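Local structure of cytidylyltransferase (Leptospira borgpetersenii serovar Hardjo-bovis, 6OEW) at residues K211-Y216 with E229-N234. The protein probably transfers a nucleotidyl group, as a magnesium-binding member of the cytidylyltransferase family with a GT-A-like fold. Residues are numbered along the deposited sequence; the frame is centred on the assembly and turned at random.
Sequences KSCISY and EVIKKN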
loop_
_atom_site.group_PDB
_atom_site.type_symbol
_atom_site.label_atom_id
_atom_site.label_comp_id
_atom_site.label_asym_id
_atom_site.label_seq_id
_atom_site.Cartn_x
_atom_site.Cartn_y
_atom_site.Cartn_z
ATOM N N LYS A 211 10.771 9.983 -9.371
ATOM C CA LYS A 211 12.054 10.607 -9.069
ATOM C C LYS A 211 11.957 12.120 -9.169
ATOM O O LYS A 211 12.537 12.846 -8.350
ATOM C CB LYS A 211 13.130 10.060 -10.009
ATOM C CG LYS A 211 13.702 8.743 -9.504
ATOM C CD LYS A 211 14.634 8.044 -10.542
ATOM C CE LYS A 211 15.384 8.959 -11.464
ATOM N NZ LYS A 211 16.249 8.177 -12.466
ATOM N N SER A 212 11.214 12.616 -10.154
ATOM C CA SER A 212 11.045 14.057 -10.269
ATOM C C SER A 212 10.246 14.613 -9.090
ATOM O O SER A 212 10.605 15.654 -8.527
ATOM C CB SER A 212 10.380 14.383 -11.600
ATOM O OG SER A 212 11.275 14.095 -12.655
ATOM N N CYS A 213 9.194 13.901 -8.681
ATOM C CA CYS A 213 8.381 14.300 -7.537
ATOM C C CYS A 213 9.230 14.582 -6.310
ATOM O O CYS A 213 9.149 15.668 -5.717
ATOM C CB CYS A 213 7.372 13.200 -7.197
ATOM S SG CYS A 213 5.950 13.105 -8.256
ATOM N N ILE A 214 9.997 13.582 -5.863
ATOM C CA ILE A 214 10.662 13.737 -4.579
ATOM C C ILE A 214 11.733 14.809 -4.644
ATOM O O ILE A 214 12.140 15.328 -3.596
ATOM C CB ILE A 214 11.257 12.420 -4.056
ATOM C CG1 ILE A 214 12.295 11.867 -5.028
ATOM C CG2 ILE A 214 10.157 11.383 -3.796
ATOM C CD1 ILE A 214 12.998 10.663 -4.472
ATOM N N SER A 215 12.173 15.188 -5.848
ATOM C CA SER A 215 13.222 16.194 -5.965
ATOM C C SER A 215 12.755 17.587 -5.546
ATOM O O SER A 215 13.599 18.461 -5.338
ATOM C CB SER A 215 13.781 16.224 -7.396
ATOM O OG SER A 215 12.933 16.918 -8.294
ATOM N N TYR A 216 11.454 17.809 -5.380
ATOM C CA TYR A 216 10.948 19.111 -4.953
ATOM C C TYR A 216 10.781 19.219 -3.450
ATOM O O TYR A 216 10.334 20.261 -2.967
ATOM C CB TYR A 216 9.606 19.417 -5.616
ATOM C CG TYR A 216 9.731 19.721 -7.079
ATOM C CD1 TYR A 216 9.635 21.026 -7.546
ATOM C CD2 TYR A 216 9.967 18.708 -7.993
ATOM C CE1 TYR A 216 9.756 21.308 -8.884
ATOM C CE2 TYR A 216 10.093 18.981 -9.331
ATOM C CZ TYR A 216 9.984 20.280 -9.773
ATOM O OH TYR A 216 10.109 20.555 -11.114
ATOM N N GLU A 229 0.025 19.582 -5.244
ATOM C CA GLU A 229 0.201 21.003 -5.540
ATOM C C GLU A 229 1.501 21.258 -6.288
ATOM O O GLU A 229 1.544 22.104 -7.185
ATOM C CB GLU A 229 0.141 21.830 -4.255
ATOM C CG GLU A 229 -1.265 21.968 -3.690
ATOM C CD GLU A 229 -2.248 22.580 -4.684
ATOM O OE1 GLU A 229 -1.840 23.454 -5.483
ATOM O OE2 GLU A 229 -3.431 22.179 -4.670
ATOM N N VAL A 230 2.562 20.523 -5.955
ATOM C CA VAL A 230 3.823 20.677 -6.677
ATOM C C VAL A 230 3.693 20.177 -8.116
ATOM O O VAL A 230 4.217 20.799 -9.049
ATOM C CB VAL A 230 4.959 19.962 -5.918
ATOM C CG1 VAL A 230 6.105 19.625 -6.846
ATOM C CG2 VAL A 230 5.462 20.842 -4.789
ATOM N N ILE A 231 3.003 19.050 -8.320
ATOM C CA ILE A 231 2.732 18.554 -9.671
ATOM C C ILE A 231 1.892 19.559 -10.452
ATOM O O ILE A 231 2.140 19.815 -11.641
ATOM C CB ILE A 231 2.045 17.174 -9.611
ATOM C CG1 ILE A 231 2.989 16.098 -9.056
ATOM C CG2 ILE A 231 1.522 16.779 -10.986
ATOM C CD1 ILE A 231 2.297 14.786 -8.640
ATOM N N LYS A 232 0.897 20.168 -9.797
ATOM C CA LYS A 232 0.091 21.165 -10.491
ATOM C C LYS A 232 0.913 22.393 -10.872
ATOM O O LYS A 232 0.666 22.997 -11.924
ATOM C CB LYS A 232 -1.119 21.560 -9.638
ATOM C CG LYS A 232 -2.173 20.455 -9.572
ATOM C CD LYS A 232 -3.483 20.939 -8.939
ATOM C CE LYS A 232 -4.524 19.810 -8.855
ATOM N NZ LYS A 232 -4.886 19.220 -10.184
ATOM N N LYS A 233 1.896 22.769 -10.048
ATOM C CA LYS A 233 2.739 23.916 -10.377
ATOM C C LYS A 233 3.831 23.559 -11.377
ATOM O O LYS A 233 4.304 24.437 -12.110
ATOM C CB LYS A 233 3.372 24.493 -9.111
ATOM N N ASN A 234 4.242 22.293 -11.422
ATOM C CA ASN A 234 5.297 21.815 -12.316
ATOM C C ASN A 234 4.762 20.640 -13.124
ATOM O O ASN A 234 5.169 19.494 -12.908
ATOM C CB ASN A 234 6.536 21.416 -11.514
ATOM C CG ASN A 234 7.061 22.554 -10.660
ATOM O OD1 ASN A 234 7.886 23.350 -11.112
ATOM N ND2 ASN A 234 6.562 22.656 -9.427
#
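Cys213 makes the first contact, its SG lying 4.0 Å from Ile231 CD1. The isoleucine does not leave its backbone pointing at the other segment; its extended chain, with CD1 anti to CA (chi2 166°), carries the terminal methyl to the sulfur. Both residues are buried, and this is the inner part of a small, largely apolar interface. Ser215 OG donates to Ser212 O at 2.7 Å. That same carbonyl oxygen lies in the plane of the Tyr216 ring, at its edge. The tyrosine spans the outer part of the contact. Near its root, Val230 CG1 is 3.6 Å from Tyr216 CG and makes an off-centre CH-pi contact, 30° from the ring normal. Farther out, Tyr216 CE1 comes within 3.5 Å of Asn234 CG, ring and amide planes being inclined by 46°. No hydrogen bond joins the segments here; instead Asn234 ND2 turns back to Val230 O at 3.0 Å, with the oxygen close to the amide plane. Val230 O also accepts from Asn234 N; the ND2 bond holds the amide beside the ring, just past the helix. The contact thus joins the C-terminal part of helix 204-214 and Tyr216 to the C-terminal end of helix 224-233 and Asn234 after it, away from the magnesium-binding Asp108. Ile237 touches Cys213 and Tyr216, Phe217 packs on Val230, and Phe32 of strand 31-32 meets Lys211 and Ile214.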